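Local structure of peptidoglycan recognition protein-LC isoform LCx (Drosophila melanogaster, 2F2L) at residues Ile30-Ala35 against Ile102-Thr107; Phe68-Asp73 against Glu112-Ala117; Ala87-Tyr92 against Tyr138-Leu143. The protein binds a bacterial peptidoglycan fragment made of a GlcNAc-anhydro-MurNAc disaccharide and a tetrapeptide, and probably serves as an innate immune receptor for bacterial cell wall. One frame throughout, in Å; residues are numbered along the deposited sequence.

Contact 1 of 3, residues Ile30-Ala35 against Ile102-Thr107; sequences ISHTAA and IGTFTT. With MLD (glcnac(beta1-4)-murnac(1,6-anhydro)-L-ala-gamma-D-glu-meso-a2pm-D-ala), chain G.
The backbone of H32 to A35 runs at 94° to that of I102 to T106, and the CA atoms of A34 and T104 come within 4.4 Å. The site lies where the neighbouring parallel strands 25-32 and 97-101 end, in the central mixed sheet of the peptidoglycan recognition fold, which is related to N-acetylmuramoyl-L-alanine amidases. H32 carries the contact. Its CG sits between the backbone N and the carbonyl carbon (chi1 63°). ND1 accepts the N-H of F105 at 3.1 Å, almost straight and in the ring plane. NE2 then donates to OAC of MLD, the acetyl oxygen of the GlcNAc, at 2.7 Å. The backbone of F105 thus helps hold the rotation of a ring that bonds to the ligand. The CB of H32 meets the edge of the F105 ring at CD2, 3.7 Å away. T106 adds CG2 at the edge of the imidazole, near CE1. T33 works in two directions. Its OG1 accepts the N-H of G103 at 3.0 Å, while its carbonyl O accepts NAD of the MurNAc acetamide. G103 adopts a positive phi at which a CB would press on the preceding carbonyl and on the F105 ring. Its own O takes a weak bond from A34 N at 2.9 Å. A34 O is hydrogen-bonded to a basic side chain of another protein chain, so this turn also faces a partner. T104 OG1 donates to A35 O at 2.7 Å, approaching 31° out of the carbonyl plane.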
# COMPACT_ATOMS: atom_id res chain seq x y z
N ILE B 30 18.25 -4.51 -2.08
CA ILE B 30 17.12 -4.79 -2.97
C ILE B 30 15.80 -4.87 -2.19
O ILE B 30 15.66 -5.66 -1.25
CB ILE B 30 17.34 -6.12 -3.74
CG1 ILE B 30 18.61 -6.05 -4.60
CG2 ILE B 30 16.09 -6.51 -4.55
CD1 ILE B 30 18.75 -4.86 -5.50
N SER B 31 14.83 -4.07 -2.63
CA SER B 31 13.48 -4.08 -2.06
C SER B 31 12.46 -4.37 -3.16
O SER B 31 12.82 -4.51 -4.33
CB SER B 31 13.16 -2.72 -1.43
OG SER B 31 13.29 -1.65 -2.38
N HIS B 32 11.19 -4.48 -2.78
CA HIS B 32 10.08 -4.30 -3.74
C HIS B 32 9.18 -3.19 -3.24
O HIS B 32 9.29 -2.77 -2.09
CB HIS B 32 9.31 -5.63 -3.98
CG HIS B 32 8.60 -6.18 -2.78
ND1 HIS B 32 7.82 -7.32 -2.86
CD2 HIS B 32 8.52 -5.76 -1.50
CE1 HIS B 32 7.31 -7.58 -1.67
NE2 HIS B 32 7.71 -6.65 -0.83
N THR B 33 8.27 -2.73 -4.08
CA THR B 33 7.35 -1.66 -3.70
C THR B 33 6.16 -2.16 -2.90
O THR B 33 5.47 -1.34 -2.26
CB THR B 33 6.80 -0.87 -4.93
OG1 THR B 33 6.04 -1.74 -5.78
CG2 THR B 33 7.92 -0.17 -5.69
N ALA B 34 5.90 -3.47 -2.95
CA ALA B 34 4.72 -4.11 -2.33
C ALA B 34 3.36 -3.55 -2.81
O ALA B 34 2.35 -3.56 -2.08
CB ALA B 34 4.81 -4.09 -0.82
N ALA B 35 3.34 -3.11 -4.06
CA ALA B 35 2.12 -2.69 -4.72
C ALA B 35 2.03 -3.44 -6.05
O ALA B 35 2.70 -4.47 -6.22
CB ALA B 35 2.07 -1.17 -4.88
N ILE B 102 9.51 -2.88 -8.92
CA ILE B 102 8.13 -2.41 -8.91
C ILE B 102 7.24 -3.64 -8.94
O ILE B 102 7.29 -4.45 -9.90
CB ILE B 102 7.81 -1.48 -10.10
CG1 ILE B 102 8.73 -0.25 -10.10
CG2 ILE B 102 6.36 -1.02 -10.04
CD1 ILE B 102 8.54 0.65 -11.33
N GLY B 103 6.44 -3.79 -7.88
CA GLY B 103 5.56 -4.93 -7.73
C GLY B 103 5.64 -5.55 -6.35
O GLY B 103 6.23 -5.00 -5.44
N THR B 104 5.02 -6.73 -6.25
CA THR B 104 4.99 -7.52 -5.03
C THR B 104 5.44 -8.93 -5.37
O THR B 104 4.75 -9.63 -6.14
CB THR B 104 3.55 -7.57 -4.43
OG1 THR B 104 3.09 -6.24 -4.16
CG2 THR B 104 3.51 -8.38 -3.14
N PHE B 105 6.57 -9.37 -4.78
CA PHE B 105 7.21 -10.65 -5.17
C PHE B 105 7.26 -11.67 -4.06
O PHE B 105 8.21 -12.44 -3.92
CB PHE B 105 8.57 -10.35 -5.81
CG PHE B 105 8.45 -9.41 -6.93
CD1 PHE B 105 7.91 -9.84 -8.14
CD2 PHE B 105 8.68 -8.06 -6.74
CE1 PHE B 105 7.70 -8.96 -9.17
CE2 PHE B 105 8.48 -7.18 -7.76
CZ PHE B 105 7.99 -7.61 -8.98
N THR B 106 6.17 -11.71 -3.29
CA THR B 106 6.03 -12.63 -2.18
C THR B 106 5.77 -14.05 -2.68
O THR B 106 6.31 -14.99 -2.12
CB THR B 106 4.88 -12.22 -1.25
OG1 THR B 106 3.70 -12.04 -2.03
CG2 THR B 106 5.21 -10.91 -0.54
N THR B 107 4.92 -14.22 -3.68
CA THR B 107 4.71 -15.57 -4.21
C THR B 107 4.89 -15.69 -5.73
O THR B 107 4.73 -16.77 -6.29
CB THR B 107 3.31 -16.09 -3.88
OG1 THR B 107 2.35 -15.25 -4.51
CG2 THR B 107 3.06 -16.14 -2.35
CAA MLD G . 5.03 -7.17 1.40
CAB MLD G . 6.00 -6.30 2.19
OAC MLD G . 7.14 -6.12 1.79
N2 MLD G . 5.50 -5.78 3.31
C2 MLD G . 6.26 -4.95 4.24
C3 MLD G . 6.08 -5.57 5.63
O3 MLD G . 6.56 -6.93 5.70
C4 MLD G . 6.70 -4.68 6.70
O4 MLD G . 6.33 -5.22 7.96
C5 MLD G . 6.14 -3.26 6.58
C6 MLD G . 6.77 -2.21 7.51
O6 MLD G . 5.97 -0.99 7.43
O5 MLD G . 6.44 -2.79 5.27
C1 MLD G . 5.74 -3.53 4.24
O1 MLD G . 6.03 -2.94 3.00
CA4 MLD G . 5.37 -1.66 2.84
CA5 MLD G . 3.87 -1.70 2.57
OA5 MLD G . 3.47 -1.10 1.29
CA6 MLD G . 3.38 -0.68 3.54
OA6 MLD G . 3.60 0.55 2.87
CA1 MLD G . 3.92 0.24 1.48
CA2 MLD G . 5.45 0.31 1.32
NAD MLD G . 5.79 0.66 -0.07
CAE MLD G . 6.55 1.69 -0.39
CAF MLD G . 6.76 1.89 -1.88
OAG MLD G . 7.07 2.45 0.44
CA3 MLD G . 6.10 -1.03 1.66
OAH MLD G . 7.52 -0.89 2.02
CAI MLD G . 8.44 -1.20 0.95
CAJ MLD G . 8.85 -2.65 0.95
CAL MLD G . 9.71 -0.34 1.11
OAM MLD G . 10.63 -0.53 0.32
N MLD G . 9.75 0.58 2.08
CA MLD G . 10.88 1.49 2.30
CB MLD G . 10.61 2.72 1.44
C MLD G . 10.85 1.90 3.79
O MLD G . 9.82 2.35 4.28
NAN MLD G . 11.99 1.69 4.44
CAO MLD G . 12.22 2.00 5.87
CAP MLD G . 12.89 0.79 6.60
OBA MLD G . 13.46 1.07 7.66
OAQ MLD G . 12.85 -0.36 6.11
CBB MLD G . 13.23 3.13 5.97
CBC MLD G . 12.74 4.48 5.48
CBD MLD G . 13.84 5.53 5.74
OBE MLD G . 15.03 5.21 5.81
NBF MLD G . 13.42 6.76 5.87
CBG MLD G . 14.34 7.88 6.11
CBH MLD G . 14.96 7.75 7.52
OBI MLD G . 14.26 7.46 8.49
NBJ MLD G . 16.27 7.94 7.58
CBK MLD G . 17.06 7.88 8.83
CBL MLD G . 17.82 9.21 8.98
CBM MLD G . 18.09 6.74 8.87
OBO MLD G . 18.53 6.29 7.78
OBN MLD G . 18.44 6.35 10.02
CBP MLD G . 13.57 9.20 5.93
CBQ MLD G . 14.51 10.41 5.78
CBR MLD G . 13.73 11.68 5.45
CBS MLD G . 14.58 12.75 4.77
CBT MLD G . 14.87 12.32 3.32
OBV MLD G . 13.93 12.39 2.52
OBU MLD G . 16.03 11.94 3.05
NBW MLD G . 15.84 12.92 5.50

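Contact 2 of 3, residues Phe68-Asp73 against Glu112-Ala117; sequences FLVGGD and ERQLEA
R113 and Q114, in the first turn of helix 112-127, reach the end of strand 68-70 and the turn that follows it. This is a helix packed beside the central mixed sheet of an alpha/beta fold. R113 comes first. Its chain bends at chi3 (70°), and the guanidinium directs NH2 to D73 O at 2.8 Å. NE shares that oxygen through a weak bond of 3.3 Å. NH2 sits above the carbonyl plane and also binds a citrate, probably from the crystallisation liquor. The D73 carboxylate is engaged elsewhere, by R75 and Y77. Q114 follows, its chain extended beyond CG. NE2 donates to V70 O at 3.0 Å, nearly straight, with the oxygen in the amide plane. I102 O takes a second bond from NE2, so this one nitrogen joins two backbone carbonyls. Along the way Q114 CG passes 3.4 Å from G71 O and 3.6 Å from V70 CG1. One turn on, A117 points its methyl at the strand. V70 holds CG1 anti to the backbone N (chi1 -175°), and this branch meets A117 CB at 3.6 Å.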
# COMPACT_ATOMS: atom_id res chain seq x y z
N PHE B 68 16.99 3.94 -7.26
CA PHE B 68 16.45 3.49 -8.55
C PHE B 68 15.28 2.55 -8.33
O PHE B 68 15.17 1.92 -7.28
CB PHE B 68 17.52 2.77 -9.39
CG PHE B 68 18.74 3.59 -9.68
CD1 PHE B 68 18.77 4.43 -10.79
CD2 PHE B 68 19.85 3.53 -8.85
CE1 PHE B 68 19.88 5.18 -11.07
CE2 PHE B 68 20.97 4.29 -9.12
CZ PHE B 68 20.99 5.13 -10.22
N LEU B 69 14.39 2.46 -9.31
CA LEU B 69 13.37 1.42 -9.31
C LEU B 69 13.44 0.69 -10.64
O LEU B 69 13.86 1.28 -11.63
CB LEU B 69 11.95 1.99 -9.12
CG LEU B 69 11.64 2.88 -7.93
CD1 LEU B 69 11.97 4.35 -8.21
CD2 LEU B 69 10.15 2.70 -7.55
N VAL B 70 13.02 -0.56 -10.66
CA VAL B 70 13.05 -1.39 -11.89
C VAL B 70 11.65 -1.84 -12.22
O VAL B 70 11.01 -2.52 -11.40
CB VAL B 70 13.93 -2.64 -11.67
CG1 VAL B 70 14.07 -3.43 -12.96
CG2 VAL B 70 15.30 -2.21 -11.16
N GLY B 71 11.19 -1.51 -13.42
CA GLY B 71 9.85 -1.85 -13.83
C GLY B 71 9.75 -3.17 -14.56
O GLY B 71 10.73 -3.65 -15.11
N GLY B 72 8.54 -3.73 -14.59
CA GLY B 72 8.26 -4.96 -15.33
C GLY B 72 8.31 -4.78 -16.83
O GLY B 72 8.24 -5.75 -17.59
N ASP B 73 8.41 -3.53 -17.27
CA ASP B 73 8.72 -3.22 -18.67
C ASP B 73 10.22 -3.36 -19.01
O ASP B 73 10.62 -3.15 -20.15
CB ASP B 73 8.24 -1.80 -19.01
CG ASP B 73 8.94 -0.71 -18.19
OD1 ASP B 73 9.67 -1.06 -17.23
OD2 ASP B 73 8.75 0.48 -18.50
N GLU B 112 11.45 -11.69 -16.59
CA GLU B 112 12.73 -11.78 -17.28
C GLU B 112 13.38 -10.40 -17.54
O GLU B 112 14.59 -10.20 -17.33
CB GLU B 112 12.52 -12.54 -18.56
CG GLU B 112 13.67 -12.54 -19.55
CD GLU B 112 13.33 -13.26 -20.82
OE1 GLU B 112 13.90 -12.92 -21.87
OE2 GLU B 112 12.49 -14.19 -20.78
N ARG B 113 12.56 -9.45 -17.98
CA ARG B 113 13.04 -8.10 -18.31
C ARG B 113 13.45 -7.31 -17.09
O ARG B 113 14.45 -6.59 -17.11
CB ARG B 113 11.97 -7.35 -19.13
CG ARG B 113 12.02 -7.72 -20.58
CD ARG B 113 10.72 -7.52 -21.32
NE ARG B 113 10.38 -6.12 -21.50
CZ ARG B 113 10.03 -5.52 -22.65
NH1 ARG B 113 9.98 -6.17 -23.81
NH2 ARG B 113 9.71 -4.24 -22.61
N GLN B 114 12.71 -7.49 -16.00
CA GLN B 114 12.99 -6.81 -14.75
C GLN B 114 14.32 -7.27 -14.16
O GLN B 114 15.17 -6.45 -13.72
CB GLN B 114 11.84 -7.08 -13.77
CG GLN B 114 11.54 -6.01 -12.81
CD GLN B 114 10.29 -6.28 -12.00
OE1 GLN B 114 9.76 -7.39 -12.00
NE2 GLN B 114 9.83 -5.26 -11.28
N LEU B 115 14.54 -8.58 -14.18
CA LEU B 115 15.80 -9.14 -13.70
C LEU B 115 16.98 -8.69 -14.58
O LEU B 115 18.01 -8.27 -14.07
CB LEU B 115 15.71 -10.67 -13.65
CG LEU B 115 14.82 -11.23 -12.55
CD1 LEU B 115 14.54 -12.72 -12.75
CD2 LEU B 115 15.42 -10.99 -11.15
N GLU B 116 16.80 -8.73 -15.89
CA GLU B 116 17.82 -8.25 -16.83
C GLU B 116 18.16 -6.77 -16.59
O GLU B 116 19.35 -6.40 -16.55
CB GLU B 116 17.39 -8.51 -18.28
CG GLU B 116 17.57 -9.99 -18.69
CD GLU B 116 17.01 -10.33 -20.05
OE1 GLU B 116 16.33 -9.48 -20.68
OE2 GLU B 116 17.24 -11.48 -20.49
N ALA B 117 17.15 -5.93 -16.40
CA ALA B 117 17.36 -4.49 -16.13
C ALA B 117 18.21 -4.25 -14.87
O ALA B 117 19.12 -3.44 -14.87
CB ALA B 117 16.04 -3.76 -16.00

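Contact 3 of 3, residues Ala87-Tyr92 against Tyr138-Leu143; sequences AHTKGY and YGHRQL. With MLD (glcnac(beta1-4)-murnac(1,6-anhydro)-L-ala-gamma-D-glu-meso-a2pm-D-ala), chain G.
H140 donates from NE2 to OAQ of MLD at 2.7 Å, and on the other segment H88 O accepts NAN of the same ligand residue at 2.9 Å. OAQ belongs to the alpha-carboxylate of the ligand's D-glutamate. The other oxygen of that carboxylate, OBA, takes the backbone N-H of K90 at 3.2 Å. The two segments therefore grip one carboxylate from two sequence positions. The H140 ring reaches it with CG anti to the backbone N (chi1 -171°), and S148 OG binds ND1 at the far side of the ring. S148 is a second-shell residue that probably helps orient the imidazole. T89 to Y92 form a type II beta turn. G91 has the positive phi usual for its place in such a turn, and its N-H makes weak bonds to the terminal D-alanine carboxylate. In the fold, this loop lies against the chain just after strand 135-139, an outermost strand of the central sheet. Away from the ligand the direct side-chain contacts across the two segments are apolar. T89 CG2 meets L143 CB at 3.7 Å, and both side chains also touch V29 of strand 25-32. T89 OG1 and H88 ND1 are hydrogen-bonded at 2.7 Å, which probably helps hold the rotation of the threonine that puts CG2 against L143. Y92 lies beyond, its ring atom CD2 3.8 Å from L143 CB. L143 CD2 stands over the centre of the Y92 ring at 4.1 Å, only 9° off the normal, in a CH-pi contact.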
# COMPACT_ATOMS: atom_id res chain seq x y z
N ALA B 87 16.22 7.05 1.29
CA ALA B 87 15.37 6.81 2.44
C ALA B 87 14.64 5.49 2.16
O ALA B 87 13.45 5.46 1.87
CB ALA B 87 14.40 7.97 2.62
N HIS B 88 15.39 4.40 2.18
CA HIS B 88 14.86 3.08 1.81
C HIS B 88 15.15 2.00 2.84
O HIS B 88 14.42 1.02 2.92
CB HIS B 88 15.39 2.66 0.42
CG HIS B 88 16.87 2.76 0.28
ND1 HIS B 88 17.73 1.82 0.81
CD2 HIS B 88 17.65 3.70 -0.31
CE1 HIS B 88 18.98 2.19 0.57
NE2 HIS B 88 18.96 3.33 -0.10
N THR B 89 16.22 2.16 3.63
CA THR B 89 16.65 1.16 4.58
C THR B 89 17.24 1.88 5.81
O THR B 89 18.37 2.38 5.77
CB THR B 89 17.70 0.22 3.94
OG1 THR B 89 17.28 -0.17 2.62
CG2 THR B 89 17.90 -1.01 4.81
N LYS B 90 16.45 1.96 6.87
CA LYS B 90 16.80 2.77 8.02
C LYS B 90 18.10 2.27 8.62
O LYS B 90 18.25 1.07 8.87
CB LYS B 90 15.70 2.71 9.08
CG LYS B 90 15.98 3.51 10.34
CD LYS B 90 15.39 4.91 10.30
CE LYS B 90 14.04 4.96 11.00
NZ LYS B 90 12.96 4.38 10.13
N GLY B 91 19.04 3.20 8.84
CA GLY B 91 20.34 2.89 9.42
C GLY B 91 21.36 2.53 8.36
O GLY B 91 22.56 2.54 8.62
N TYR B 92 20.90 2.24 7.14
CA TYR B 92 21.78 1.78 6.07
C TYR B 92 21.70 2.59 4.80
O TYR B 92 22.21 2.15 3.76
CB TYR B 92 21.51 0.31 5.77
CG TYR B 92 21.81 -0.56 6.95
CD1 TYR B 92 23.11 -0.98 7.21
CD2 TYR B 92 20.80 -0.93 7.83
CE1 TYR B 92 23.39 -1.78 8.32
CE2 TYR B 92 21.06 -1.71 8.92
CZ TYR B 92 22.36 -2.13 9.17
OH TYR B 92 22.57 -2.92 10.28
N TYR B 138 22.34 -7.05 -0.61
CA TYR B 138 21.44 -7.56 0.42
C TYR B 138 19.97 -7.42 0.01
O TYR B 138 19.61 -6.51 -0.74
CB TYR B 138 21.62 -6.81 1.74
CG TYR B 138 23.03 -6.77 2.25
CD1 TYR B 138 23.54 -7.79 3.05
CD2 TYR B 138 23.87 -5.69 1.95
CE1 TYR B 138 24.83 -7.75 3.52
CE2 TYR B 138 25.16 -5.64 2.41
CZ TYR B 138 25.64 -6.67 3.19
OH TYR B 138 26.94 -6.60 3.64
N GLY B 139 19.14 -8.32 0.51
CA GLY B 139 17.69 -8.12 0.51
C GLY B 139 17.37 -7.16 1.65
O GLY B 139 18.03 -7.16 2.67
N HIS B 140 16.36 -6.32 1.44
CA HIS B 140 15.85 -5.38 2.46
C HIS B 140 15.63 -6.09 3.81
O HIS B 140 15.99 -5.56 4.86
CB HIS B 140 14.55 -4.78 1.91
CG HIS B 140 13.97 -3.64 2.69
ND1 HIS B 140 12.78 -3.05 2.34
CD2 HIS B 140 14.39 -2.99 3.80
CE1 HIS B 140 12.49 -2.08 3.19
NE2 HIS B 140 13.46 -2.02 4.08
N ARG B 141 15.04 -7.28 3.77
CA ARG B 141 14.76 -8.04 5.00
C ARG B 141 15.96 -8.39 5.88
O ARG B 141 15.78 -8.70 7.05
CB ARG B 141 13.99 -9.32 4.70
CG ARG B 141 14.58 -10.22 3.64
CD ARG B 141 13.42 -10.81 2.85
NE ARG B 141 13.28 -12.20 3.13
CZ ARG B 141 12.20 -12.93 2.89
NH1 ARG B 141 11.06 -12.43 2.39
NH2 ARG B 141 12.28 -14.21 3.18
N GLN B 142 17.17 -8.38 5.31
CA GLN B 142 18.38 -8.66 6.10
C GLN B 142 18.76 -7.47 6.99
O GLN B 142 19.50 -7.65 7.95
CB GLN B 142 19.55 -9.03 5.17
CG GLN B 142 19.30 -10.22 4.24
CD GLN B 142 20.41 -10.44 3.24
OE1 GLN B 142 20.26 -10.15 2.05
NE2 GLN B 142 21.55 -10.96 3.72
N LEU B 143 18.27 -6.28 6.67
CA LEU B 143 18.65 -5.05 7.35
C LEU B 143 17.50 -4.35 8.10
O LEU B 143 17.72 -3.38 8.84
CB LEU B 143 19.25 -4.09 6.31
CG LEU B 143 20.41 -4.66 5.47
CD1 LEU B 143 20.86 -3.68 4.41
CD2 LEU B 143 21.60 -5.06 6.35
CAA MLD G . 5.03 -7.17 1.40
CAB MLD G . 6.00 -6.30 2.19
OAC MLD G . 7.14 -6.12 1.79
N2 MLD G . 5.50 -5.78 3.31
C2 MLD G . 6.26 -4.95 4.24
C3 MLD G . 6.08 -5.57 5.63
O3 MLD G . 6.56 -6.93 5.70
C4 MLD G . 6.70 -4.68 6.70
O4 MLD G . 6.33 -5.22 7.96
C5 MLD G . 6.14 -3.26 6.58
C6 MLD G . 6.77 -2.21 7.51
O6 MLD G . 5.97 -0.99 7.43
O5 MLD G . 6.44 -2.79 5.27
C1 MLD G . 5.74 -3.53 4.24
O1 MLD G . 6.03 -2.94 3.00
CA4 MLD G . 5.37 -1.66 2.84
CA5 MLD G . 3.87 -1.70 2.57
OA5 MLD G . 3.47 -1.10 1.29
CA6 MLD G . 3.38 -0.68 3.54
OA6 MLD G . 3.60 0.55 2.87
CA1 MLD G . 3.92 0.24 1.48
CA2 MLD G . 5.45 0.31 1.32
NAD MLD G . 5.79 0.66 -0.07
CAE MLD G . 6.55 1.69 -0.39
CAF MLD G . 6.76 1.89 -1.88
OAG MLD G . 7.07 2.45 0.44
CA3 MLD G . 6.10 -1.03 1.66
OAH MLD G . 7.52 -0.89 2.02
CAI MLD G . 8.44 -1.20 0.95
CAJ MLD G . 8.85 -2.65 0.95
CAL MLD G . 9.71 -0.34 1.11
OAM MLD G . 10.63 -0.53 0.32
N MLD G . 9.75 0.58 2.08
CA MLD G . 10.88 1.49 2.30
CB MLD G . 10.61 2.72 1.44
C MLD G . 10.85 1.90 3.79
O MLD G . 9.82 2.35 4.28
NAN MLD G . 11.99 1.69 4.44
CAO MLD G . 12.22 2.00 5.87
CAP MLD G . 12.89 0.79 6.60
OBA MLD G . 13.46 1.07 7.66
OAQ MLD G . 12.85 -0.36 6.11
CBB MLD G . 13.23 3.13 5.97
CBC MLD G . 12.74 4.48 5.48
CBD MLD G . 13.84 5.53 5.74
OBE MLD G . 15.03 5.21 5.81
NBF MLD G . 13.42 6.76 5.87
CBG MLD G . 14.34 7.88 6.11
CBH MLD G . 14.96 7.75 7.52
OBI MLD G . 14.26 7.46 8.49
NBJ MLD G . 16.27 7.94 7.58
CBK MLD G . 17.06 7.88 8.83
CBL MLD G . 17.82 9.21 8.98
CBM MLD G . 18.09 6.74 8.87
OBO MLD G . 18.53 6.29 7.78
OBN MLD G . 18.44 6.35 10.02
CBP MLD G . 13.57 9.20 5.93
CBQ MLD G . 14.51 10.41 5.78
CBR MLD G . 13.73 11.68 5.45
CBS MLD G . 14.58 12.75 4.77
CBT MLD G . 14.87 12.32 3.32
OBV MLD G . 13.93 12.39 2.52
OBU MLD G . 16.03 11.94 3.05
NBW MLD G . 15.84 12.92 5.50
O HOH W 1 16.81 -0.84 9.24

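In the fold
All three contacts reach the same mixed sheet, and their segments alternate along the chain. Contacts 1 and 2 are mainly buried; contact 3 is only partly so. Contact 1 touches both others. The backbone N of I102 probably bonds to V70 O of contact 2, while I30 bonds to Y138 and, just past the end of strand 135-139, to H140 of contact 3. Contacts 2 and 3 lie on opposite sides of the chain's centre and do not touch. Chemistry follows place. Contacts 1 and 3 both bind MLD, the first by its sugar acetamides and the third by its peptide. Contact 2 joins helix 112-127 to strand 68-70 and the residues after it, with side-chain donors on backbone carbonyls and an apolar V70-A117 contact.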